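Local coordinates for protein ethylbenzene dehydrogenase beta-subunit (PDB 2IVF) that is an iron-sulfur subunit of the ferredoxin-like type that carries three 4Fe-4S clusters and one 3Fe-4S cluster in a complex with two other protein chains, at residues Thr48-Trp53 and Pro86-Ser91; Thr155-Leu160 and Gly175-Asp180; Lys197-Asn202 and Gln206-Cys211. All blocks are in the same frame, centred on the assembly; numbering follows the deposited sequence.

Contact 1: Thr48-Trp53 and Pro86-Ser91; sequences TEHMRW and PTLIDS. With SF4 (iron/sulfur cluster), chain U.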
loop_
_atom_site.group_PDB
_atom_site.type_symbol
_atom_site.label_atom_id
_atom_site.label_comp_id
_atom_site.label_asym_id
_atom_site.label_seq_id
_atom_site.Cartn_x
_atom_site.Cartn_y
_atom_site.Cartn_z
ATOM N N THR B 48 18.021 -14.336 8.306
ATOM C CA THR B 48 17.995 -12.860 8.071
ATOM C C THR B 48 16.561 -12.298 7.975
ATOM O O THR B 48 16.360 -11.099 7.823
ATOM C CB THR B 48 18.699 -12.509 6.763
ATOM O OG1 THR B 48 17.930 -13.023 5.655
ATOM C CG2 THR B 48 20.184 -13.082 6.727
ATOM N N GLU B 49 15.573 -13.184 8.064
ATOM C CA GLU B 49 14.196 -12.822 7.750
ATOM C C GLU B 49 13.640 -11.749 8.650
ATOM O O GLU B 49 12.844 -10.936 8.213
ATOM C CB GLU B 49 13.301 -14.068 7.847
ATOM C CG GLU B 49 13.663 -15.165 6.891
ATOM C CD GLU B 49 14.375 -16.330 7.543
ATOM O OE1 GLU B 49 15.159 -16.116 8.508
ATOM O OE2 GLU B 49 14.132 -17.460 7.073
ATOM N N HIS B 50 14.053 -11.746 9.913
ATOM C CA HIS B 50 13.693 -10.690 10.834
ATOM C C HIS B 50 14.413 -9.362 10.599
ATOM O O HIS B 50 14.055 -8.389 11.208
ATOM C CB HIS B 50 14.002 -11.104 12.261
ATOM C CG HIS B 50 15.463 -11.338 12.534
ATOM N ND1 HIS B 50 16.136 -12.440 12.060
ATOM C CD2 HIS B 50 16.386 -10.579 13.180
ATOM C CE1 HIS B 50 17.405 -12.377 12.449
ATOM N NE2 HIS B 50 17.577 -11.271 13.150
ATOM N N MET B 51 15.487 -9.362 9.808
ATOM C CA MET B 51 16.309 -8.182 9.685
ATOM C C MET B 51 15.708 -7.225 8.699
ATOM O O MET B 51 15.458 -7.591 7.534
ATOM C CB MET B 51 17.687 -8.556 9.197
ATOM C CG MET B 51 18.403 -9.598 10.027
ATOM S SD MET B 51 20.007 -9.968 9.273
ATOM C CE MET B 51 20.685 -11.188 10.422
ATOM N N ARG B 52 15.490 -5.995 9.157
ATOM C CA ARG B 52 15.089 -4.882 8.299
ATOM C C ARG B 52 16.193 -3.876 8.336
ATOM O O ARG B 52 16.148 -2.884 9.072
ATOM C CB ARG B 52 13.746 -4.278 8.761
ATOM C CG ARG B 52 12.556 -5.119 8.385
ATOM C CD ARG B 52 12.270 -6.163 9.460
ATOM N NE ARG B 52 11.084 -6.959 9.132
ATOM C CZ ARG B 52 10.581 -7.874 9.936
ATOM N NH1 ARG B 52 11.175 -8.142 11.080
ATOM N NH2 ARG B 52 9.490 -8.543 9.604
ATOM N N TRP B 53 17.223 -4.164 7.554
ATOM C CA TRP B 53 18.410 -3.311 7.510
ATOM C C TRP B 53 17.972 -1.916 7.125
ATOM O O TRP B 53 18.434 -0.963 7.707
ATOM C CB TRP B 53 19.435 -3.806 6.525
ATOM C CG TRP B 53 20.044 -5.129 6.798
ATOM C CD1 TRP B 53 20.016 -5.858 7.963
ATOM C CD2 TRP B 53 20.889 -5.855 5.896
ATOM N NE1 TRP B 53 20.763 -6.976 7.823
ATOM C CE2 TRP B 53 21.326 -7.003 6.575
ATOM C CE3 TRP B 53 21.329 -5.627 4.583
ATOM C CZ2 TRP B 53 22.127 -7.954 5.974
ATOM C CZ3 TRP B 53 22.149 -6.532 4.002
ATOM C CH2 TRP B 53 22.557 -7.693 4.696
ATOM N N PRO B 86 18.629 -6.876 21.636
ATOM C CA PRO B 86 17.253 -7.066 21.242
ATOM C C PRO B 86 16.875 -8.518 21.051
ATOM O O PRO B 86 17.708 -9.371 20.687
ATOM C CB PRO B 86 17.159 -6.365 19.892
ATOM C CG PRO B 86 18.399 -5.659 19.713
ATOM C CD PRO B 86 19.417 -6.248 20.576
ATOM N N THR B 87 15.590 -8.765 21.244
ATOM C CA THR B 87 15.023 -10.074 21.035
ATOM C C THR B 87 14.503 -10.149 19.604
ATOM O O THR B 87 14.486 -9.146 18.875
ATOM C CB THR B 87 13.866 -10.289 21.999
ATOM O OG1 THR B 87 12.908 -9.258 21.734
ATOM C CG2 THR B 87 14.333 -10.257 23.495
ATOM N N LEU B 88 14.092 -11.352 19.185
ATOM C CA LEU B 88 13.492 -11.556 17.883
ATOM C C LEU B 88 12.259 -10.675 17.721
ATOM O O LEU B 88 12.042 -10.051 16.661
ATOM C CB LEU B 88 13.074 -13.013 17.701
ATOM C CG LEU B 88 12.393 -13.380 16.377
ATOM C CD1 LEU B 88 13.135 -12.729 15.235
ATOM C CD2 LEU B 88 12.295 -14.909 16.213
ATOM N N ILE B 89 11.450 -10.634 18.784
ATOM C CA ILE B 89 10.248 -9.791 18.763
ATOM C C ILE B 89 10.631 -8.332 18.661
ATOM O O ILE B 89 10.078 -7.626 17.819
ATOM C CB ILE B 89 9.301 -10.051 19.963
ATOM C CG1 ILE B 89 8.717 -11.458 19.850
ATOM C CG2 ILE B 89 8.108 -9.058 20.008
ATOM C CD1 ILE B 89 8.180 -11.949 21.155
ATOM N N ASP B 90 11.596 -7.884 19.465
ATOM C CA ASP B 90 12.075 -6.489 19.382
ATOM C C ASP B 90 12.477 -6.166 17.939
ATOM O O ASP B 90 12.283 -5.042 17.455
ATOM C CB ASP B 90 13.305 -6.239 20.261
ATOM C CG ASP B 90 13.025 -6.256 21.738
ATOM O OD1 ASP B 90 11.901 -5.930 22.158
ATOM O OD2 ASP B 90 13.977 -6.574 22.498
ATOM N N SER B 91 13.045 -7.171 17.251
ATOM C CA SER B 91 13.584 -7.021 15.934
ATOM C C SER B 91 12.536 -7.225 14.859
ATOM O O SER B 91 12.852 -7.384 13.681
ATOM C CB SER B 91 14.767 -7.982 15.758
ATOM O OG SER B 91 15.717 -7.744 16.793
HETATM FE FE1 SF4 U . 21.771 -0.896 3.360
HETATM FE FE2 SF4 U . 19.797 -2.440 2.572
HETATM FE FE3 SF4 U . 19.767 0.175 1.951
HETATM FE FE4 SF4 U . 21.505 -1.429 0.667
HETATM S S1 SF4 U . 19.216 -1.512 0.524
HETATM S S2 SF4 U . 22.015 0.568 1.635
HETATM S S3 SF4 U . 22.032 -2.961 2.340
HETATM S S4 SF4 U . 19.622 -0.788 4.082
#
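A type I beta turn from T48 to M51, closed by the bond from M51 N to T48 O, presents H50 to the loop of P86-S91, which carries an ST motif, OG1 of T87 accepting from N of D90. H50 and L88 meet through carbon: CD1 of L88 lies 3.5 Å from CB of H50 and reaches the imidazole obliquely. CB of S91 stands at the edge of that ring, near its plane, 4.0 Å from CD2. CG of H50 sits between its own backbone N and carbonyl carbon (chi1 63°), which turns the ring toward both residues, while CG of M51 lies over one face of the ring, near its rim.

The two backbones come close where O of H50 and O of S91 lie 2.9 Å apart, both acceptors. Donors placed beside them should ease this repulsion. R52, bent at chi2 (88°), brings NH1 to O of S91 at 3.2 Å in a weak bond and to O of H50 in another; its stronger partner is O of D93. The hydroxyl of Y64 bonds to O of S91 as well. L88, H50 and S91 also pack against apolar side chains of another protein chain.

W53, part of the pocket of the chain U iron/sulfur cluster, turns its indole edge to it, CE3 3.6 Å from S3, and meets the ring of W42, the planes about 20° apart. In the P86-S91 loop, O of T87 is gripped from opposite faces of its plane by N and OG of S91, with OG of S91 2.8 Å from O of T87.

Contact 2: Thr155-Leu160 and Gly175-Asp180; sequences TNPACL and GIVLVD. With SF4 (iron/sulfur cluster), chain S.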
loop_
_atom_site.group_PDB
_atom_site.type_symbol
_atom_site.label_atom_id
_atom_site.label_comp_id
_atom_site.label_asym_id
_atom_site.label_seq_id
_atom_site.Cartn_x
_atom_site.Cartn_y
_atom_site.Cartn_z
ATOM N N THR B 155 31.335 7.399 11.517
ATOM C CA THR B 155 32.760 7.788 11.508
ATOM C C THR B 155 33.471 7.232 12.721
ATOM O O THR B 155 34.654 6.889 12.660
ATOM C CB THR B 155 32.854 9.321 11.534
ATOM O OG1 THR B 155 32.194 9.843 10.378
ATOM C CG2 THR B 155 34.286 9.790 11.570
ATOM N N ASN B 156 32.756 7.144 13.849
ATOM C CA ASN B 156 33.321 6.535 15.046
ATOM C C ASN B 156 32.437 5.380 15.495
ATOM O O ASN B 156 31.730 5.500 16.497
ATOM C CB ASN B 156 33.459 7.555 16.141
ATOM C CG ASN B 156 34.013 6.956 17.412
ATOM O OD1 ASN B 156 34.915 6.123 17.353
ATOM N ND2 ASN B 156 33.443 7.338 18.579
ATOM N N PRO B 157 32.440 4.272 14.728
ATOM C CA PRO B 157 31.474 3.192 14.930
ATOM C C PRO B 157 31.687 2.448 16.233
ATOM O O PRO B 157 32.816 2.016 16.540
ATOM C CB PRO B 157 31.656 2.279 13.715
ATOM C CG PRO B 157 32.898 2.684 13.068
ATOM C CD PRO B 157 33.342 4.029 13.599
ATOM N N ALA B 158 30.620 2.341 17.011
ATOM C CA ALA B 158 30.706 1.702 18.313
ATOM C C ALA B 158 30.766 0.192 18.140
ATOM O O ALA B 158 31.434 -0.481 18.901
ATOM C CB ALA B 158 29.567 2.105 19.179
ATOM N N CYS B 159 30.096 -0.306 17.126
ATOM C CA CYS B 159 30.098 -1.718 16.786
ATOM C C CYS B 159 31.507 -2.234 16.579
ATOM O O CYS B 159 31.905 -3.252 17.145
ATOM C CB CYS B 159 29.258 -1.902 15.541
ATOM S SG CYS B 159 29.783 -0.954 14.064
ATOM N N LEU B 160 32.267 -1.531 15.761
ATOM C CA LEU B 160 33.663 -1.887 15.491
ATOM C C LEU B 160 34.523 -1.966 16.735
ATOM O O LEU B 160 35.340 -2.888 16.898
ATOM C CB LEU B 160 34.230 -0.873 14.524
ATOM C CG LEU B 160 35.648 -1.061 13.946
ATOM C CD1 LEU B 160 35.682 -0.260 12.603
ATOM C CD2 LEU B 160 36.717 -0.587 14.865
ATOM N N GLY B 175 33.925 4.461 3.483
ATOM C CA GLY B 175 33.409 4.524 4.853
ATOM C C GLY B 175 32.375 3.477 5.197
ATOM O O GLY B 175 31.754 3.558 6.251
ATOM N N ILE B 176 32.203 2.478 4.336
ATOM C CA ILE B 176 31.245 1.406 4.615
ATOM C C ILE B 176 31.764 0.515 5.726
ATOM O O ILE B 176 32.954 0.073 5.703
ATOM C CB ILE B 176 30.948 0.567 3.356
ATOM C CG1 ILE B 176 30.295 1.457 2.276
ATOM C CG2 ILE B 176 29.996 -0.594 3.686
ATOM C CD1 ILE B 176 30.125 0.743 0.890
ATOM N N VAL B 177 30.893 0.311 6.721
ATOM C CA VAL B 177 31.209 -0.500 7.890
ATOM C C VAL B 177 30.640 -1.880 7.634
ATOM O O VAL B 177 29.495 -2.030 7.240
ATOM C CB VAL B 177 30.629 0.113 9.179
ATOM C CG1 VAL B 177 30.889 -0.832 10.396
ATOM C CG2 VAL B 177 31.226 1.491 9.386
ATOM N N LEU B 178 31.477 -2.884 7.769
ATOM C CA LEU B 178 31.073 -4.254 7.466
ATOM C C LEU B 178 31.459 -5.234 8.572
ATOM O O LEU B 178 32.472 -5.067 9.251
ATOM C CB LEU B 178 31.731 -4.722 6.137
ATOM C CG LEU B 178 31.258 -3.966 4.867
ATOM C CD1 LEU B 178 32.155 -4.361 3.712
ATOM C CD2 LEU B 178 29.782 -4.220 4.497
ATOM N N VAL B 179 30.657 -6.281 8.699
ATOM C CA VAL B 179 30.973 -7.448 9.542
ATOM C C VAL B 179 31.511 -8.555 8.635
ATOM O O VAL B 179 30.782 -9.087 7.799
ATOM C CB VAL B 179 29.717 -8.004 10.275
ATOM C CG1 VAL B 179 30.123 -9.287 11.078
ATOM C CG2 VAL B 179 29.079 -6.960 11.184
ATOM N N ASP B 180 32.783 -8.884 8.808
ATOM C CA ASP B 180 33.428 -9.969 8.081
ATOM C C ASP B 180 32.806 -11.305 8.490
ATOM O O ASP B 180 33.015 -11.793 9.616
ATOM C CB ASP B 180 34.920 -9.930 8.389
ATOM C CG ASP B 180 35.681 -11.086 7.814
ATOM O OD1 ASP B 180 35.087 -12.157 7.539
ATOM O OD2 ASP B 180 36.918 -10.917 7.663
HETATM FE FE1 SF4 S . 25.661 1.008 14.494
HETATM FE FE2 SF4 S . 28.098 0.437 13.681
HETATM FE FE3 SF4 S . 27.141 2.999 13.451
HETATM FE FE4 SF4 S . 26.120 1.034 11.833
HETATM S S1 SF4 S . 28.290 1.834 11.855
HETATM S S2 SF4 S . 24.937 2.599 13.049
HETATM S S3 SF4 S . 26.246 -0.767 13.200
HETATM S S4 SF4 S . 27.590 1.871 15.411
#
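The backbones of T155-L160 and G175-D180 stay well apart, 8.0 Å between the CA atoms of P157 and V177 at their nearest, so side chains and the cluster of chain S bridge the gap between the start of helix 158-162 and strand 177-179. P157 occupies the N-cap position, and C159 follows in the first turn. C159 lies in a ferredoxin-type cysteine run with C151 and C154; these, with C194, belong to the pocket of this 4Fe-4S cluster. SG of C159 binds an iron, FE2, at 2.2 Å; its chi1 of 58° sets the sulfur between the backbone N and the carbonyl carbon.

V177 answers from the strand with both methyls. CG1 touches SG of C159 at 3.8 Å, a van der Waals contact of a methyl with the ligating sulfur, while CG2 meets CG of P157 at 4.2 Å. With CG1 anti to the backbone N (chi1 176°), the valine spreads its two branches over the proline and the cysteine at once. CG2 also lies 3.9 Å from the cluster sulfide S1, and CB of P157 approaches S1 at the same distance. The cluster is thus walled here by apolar groups. A polar approach comes from N of A158, 3.5 Å from the sulfide S4.

I168 of strand 168-170 packs against C159, L160 and V177, joining the helix to the two-stranded antiparallel sheet of 168-170 and 177-179. Behind strand 177-179, L178 rests on Y215 of helix 215-218, whereas A158 packs against F75 of strand 75-76.

Contact 3: Lys197-Asn202 and Gln206-Cys211; sequences KAIYFN and QTSEKC. With SF4 (iron/sulfur cluster), chain U; SF4 (iron/sulfur cluster), chain S.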
loop_
_atom_site.group_PDB
_atom_site.type_symbol
_atom_site.label_atom_id
_atom_site.label_comp_id
_atom_site.label_asym_id
_atom_site.label_seq_id
_atom_site.Cartn_x
_atom_site.Cartn_y
_atom_site.Cartn_z
ATOM N N LYS B 197 21.084 0.038 17.218
ATOM C CA LYS B 197 20.737 -1.377 17.029
ATOM C C LYS B 197 20.593 -1.736 15.567
ATOM O O LYS B 197 19.594 -2.337 15.152
ATOM C CB LYS B 197 19.506 -1.750 17.867
ATOM C CG LYS B 197 19.760 -1.596 19.378
ATOM C CD LYS B 197 20.796 -2.627 19.856
ATOM C CE LYS B 197 21.306 -2.439 21.273
ATOM N NZ LYS B 197 22.172 -1.250 21.513
ATOM N N ALA B 198 21.597 -1.299 14.796
ATOM C CA ALA B 198 21.652 -1.478 13.342
ATOM C C ALA B 198 22.522 -2.695 12.942
ATOM O O ALA B 198 22.905 -2.860 11.784
ATOM C CB ALA B 198 22.158 -0.200 12.676
ATOM N N ILE B 199 22.862 -3.543 13.905
ATOM C CA ILE B 199 23.480 -4.832 13.616
ATOM C C ILE B 199 22.563 -5.872 14.217
ATOM O O ILE B 199 22.027 -5.667 15.320
ATOM C CB ILE B 199 24.880 -4.997 14.255
ATOM C CG1 ILE B 199 25.817 -3.864 13.898
ATOM C CG2 ILE B 199 25.508 -6.314 13.832
ATOM C CD1 ILE B 199 27.352 -4.164 14.216
ATOM N N TYR B 200 22.408 -6.993 13.500
ATOM C CA TYR B 200 21.376 -7.984 13.739
ATOM C C TYR B 200 21.961 -9.397 13.727
ATOM O O TYR B 200 22.632 -9.789 12.786
ATOM C CB TYR B 200 20.283 -7.927 12.653
ATOM C CG TYR B 200 19.708 -6.554 12.448
ATOM C CD1 TYR B 200 18.609 -6.140 13.176
ATOM C CD2 TYR B 200 20.330 -5.642 11.609
ATOM C CE1 TYR B 200 18.117 -4.826 13.047
ATOM C CE2 TYR B 200 19.847 -4.340 11.471
ATOM C CZ TYR B 200 18.745 -3.938 12.174
ATOM O OH TYR B 200 18.252 -2.653 12.041
ATOM N N PHE B 201 21.652 -10.168 14.750
ATOM C CA PHE B 201 22.127 -11.520 14.829
ATOM C C PHE B 201 21.402 -12.392 13.824
ATOM O O PHE B 201 20.189 -12.296 13.678
ATOM C CB PHE B 201 21.907 -12.080 16.218
ATOM C CG PHE B 201 22.558 -13.401 16.450
ATOM C CD1 PHE B 201 23.912 -13.598 16.172
ATOM C CD2 PHE B 201 21.835 -14.442 16.989
ATOM C CE1 PHE B 201 24.492 -14.812 16.395
ATOM C CE2 PHE B 201 22.419 -15.645 17.248
ATOM C CZ PHE B 201 23.760 -15.841 16.948
ATOM N N ASN B 202 22.173 -13.242 13.154
ATOM C CA ASN B 202 21.649 -14.294 12.262
ATOM C C ASN B 202 21.838 -15.608 13.028
ATOM O O ASN B 202 22.949 -16.104 13.180
ATOM C CB ASN B 202 22.411 -14.276 10.946
ATOM C CG ASN B 202 21.987 -15.357 9.991
ATOM O OD1 ASN B 202 21.570 -16.430 10.401
ATOM N ND2 ASN B 202 22.091 -15.073 8.693
ATOM N N GLN B 206 24.873 -17.879 12.916
ATOM C CA GLN B 206 25.432 -17.487 14.199
ATOM C C GLN B 206 26.511 -16.439 14.028
ATOM O O GLN B 206 27.519 -16.420 14.717
ATOM C CB GLN B 206 25.896 -18.701 14.973
ATOM C CG GLN B 206 24.712 -19.555 15.427
ATOM C CD GLN B 206 25.151 -20.790 16.143
ATOM O OE1 GLN B 206 25.485 -20.743 17.324
ATOM N NE2 GLN B 206 25.177 -21.923 15.424
ATOM N N THR B 207 26.269 -15.558 13.073
ATOM C CA THR B 207 27.060 -14.350 12.903
ATOM C C THR B 207 26.033 -13.241 12.960
ATOM O O THR B 207 24.822 -13.508 12.981
ATOM C CB THR B 207 27.750 -14.295 11.510
ATOM O OG1 THR B 207 26.728 -14.278 10.497
ATOM C CG2 THR B 207 28.739 -15.470 11.298
ATOM N N SER B 208 26.533 -12.024 13.061
ATOM C CA SER B 208 25.717 -10.850 12.933
ATOM C C SER B 208 25.909 -10.201 11.557
ATOM O O SER B 208 26.966 -10.283 10.926
ATOM C CB SER B 208 26.019 -9.868 14.064
ATOM O OG SER B 208 25.643 -10.421 15.327
ATOM N N GLU B 209 24.824 -9.598 11.096
ATOM C CA GLU B 209 24.782 -8.969 9.815
ATOM C C GLU B 209 24.191 -7.572 9.953
ATOM O O GLU B 209 23.592 -7.222 10.965
ATOM C CB GLU B 209 23.924 -9.781 8.881
ATOM C CG GLU B 209 24.454 -11.178 8.631
ATOM C CD GLU B 209 23.903 -11.769 7.383
ATOM O OE1 GLU B 209 24.114 -11.187 6.292
ATOM O OE2 GLU B 209 23.296 -12.843 7.474
ATOM N N LYS B 210 24.330 -6.803 8.885
ATOM C CA LYS B 210 23.943 -5.422 8.890
ATOM C C LYS B 210 23.919 -4.890 7.452
ATOM O O LYS B 210 24.430 -5.502 6.515
ATOM C CB LYS B 210 24.996 -4.630 9.705
ATOM C CG LYS B 210 26.356 -4.559 9.059
ATOM C CD LYS B 210 27.337 -3.730 9.844
ATOM C CE LYS B 210 27.076 -2.250 9.825
ATOM N NZ LYS B 210 26.919 -1.731 8.433
ATOM N N CYS B 211 23.391 -3.691 7.321
ATOM C CA CYS B 211 23.456 -2.968 6.070
ATOM C C CYS B 211 24.869 -2.949 5.544
ATOM O O CYS B 211 25.796 -2.597 6.257
ATOM C CB CYS B 211 22.916 -1.568 6.285
ATOM S SG CYS B 211 23.154 -0.379 5.002
HETATM FE FE1 SF4 U . 21.771 -0.896 3.360
HETATM FE FE2 SF4 U . 19.797 -2.440 2.572
HETATM FE FE3 SF4 U . 19.767 0.175 1.951
HETATM FE FE4 SF4 U . 21.505 -1.429 0.667
HETATM S S1 SF4 U . 19.216 -1.512 0.524
HETATM S S2 SF4 U . 22.015 0.568 1.635
HETATM S S3 SF4 U . 22.032 -2.961 2.340
HETATM S S4 SF4 U . 19.622 -0.788 4.082
HETATM FE FE1 SF4 S . 25.661 1.008 14.494
HETATM FE FE2 SF4 S . 28.098 0.437 13.681
HETATM FE FE3 SF4 S . 27.141 2.999 13.451
HETATM FE FE4 SF4 S . 26.120 1.034 11.833
HETATM S S1 SF4 S . 28.290 1.834 11.855
HETATM S S2 SF4 S . 24.937 2.599 13.049
HETATM S S3 SF4 S . 26.246 -0.767 13.200
HETATM S S4 SF4 S . 27.590 1.871 15.411
HETATM O O HOH W 1 21.967 -2.232 9.471
#
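N202 and E209 lie side by side on one face of the antiparallel hairpin 199-202/207-210, their amide and carboxylate planes only 12° apart. ND2 of N202 donates to OE2 of E209 at 2.8 Å (163°), nearly along the C-O axis and in the amide plane. OE1 pairs with R45 and with Y68 of the alpha-subunit. Y200 shares this face, its ring edge toward O of E209, and 2.8 Å bonds tie the backbones, Y200 N to E209 O and E209 N to Y200 O.

On the opposite face, I199 CG2 rests against S208 CB, and S208 OG is buried without a hydrogen-bond partner against the in-plane edge of the F201 ring. With chi1 at -171°, that ring swings along the strand, CE1 3.5 Å from C of Q206; R188 makes a cation-pi contact with it. I199 CG1 sits on sulfide S3 of the chain S cluster at 3.2 Å, K210 CE beside it.

A water joins A198 O to C211 N. The hairpin reaches three clusters: C211 SG binds FE1 of chain U at 2.2 Å, A198, I199 and K210 line that of chain S, and S208 touches the 3Fe-4S cluster. The ammonium of K210, held beside the chain S cluster by O of C211 and O of V177, would probably favour its reduced state.

All three contacts are buried, but they differ in what holds them. Contacts 1 and 2 both bury little surface, contact 2 the least: the first joins two loops, the second links a helix start to a strand by apolar touches. Contact 3, the largest, is a hairpin held by backbone bonds, firmest at Y200/E209. It is also the hub: T48 and M51 of contact 1 pack on its N202, Y200 and E209, while V179 of contact 2 packs on its S208 and K210. The cluster of chain U is shared by contacts 1 and 3, that of chain S by contacts 2 and 3, whereas contacts 1 and 2 do not touch. Contact 1 has the most residues against other chains, contacts 2 and 3 few.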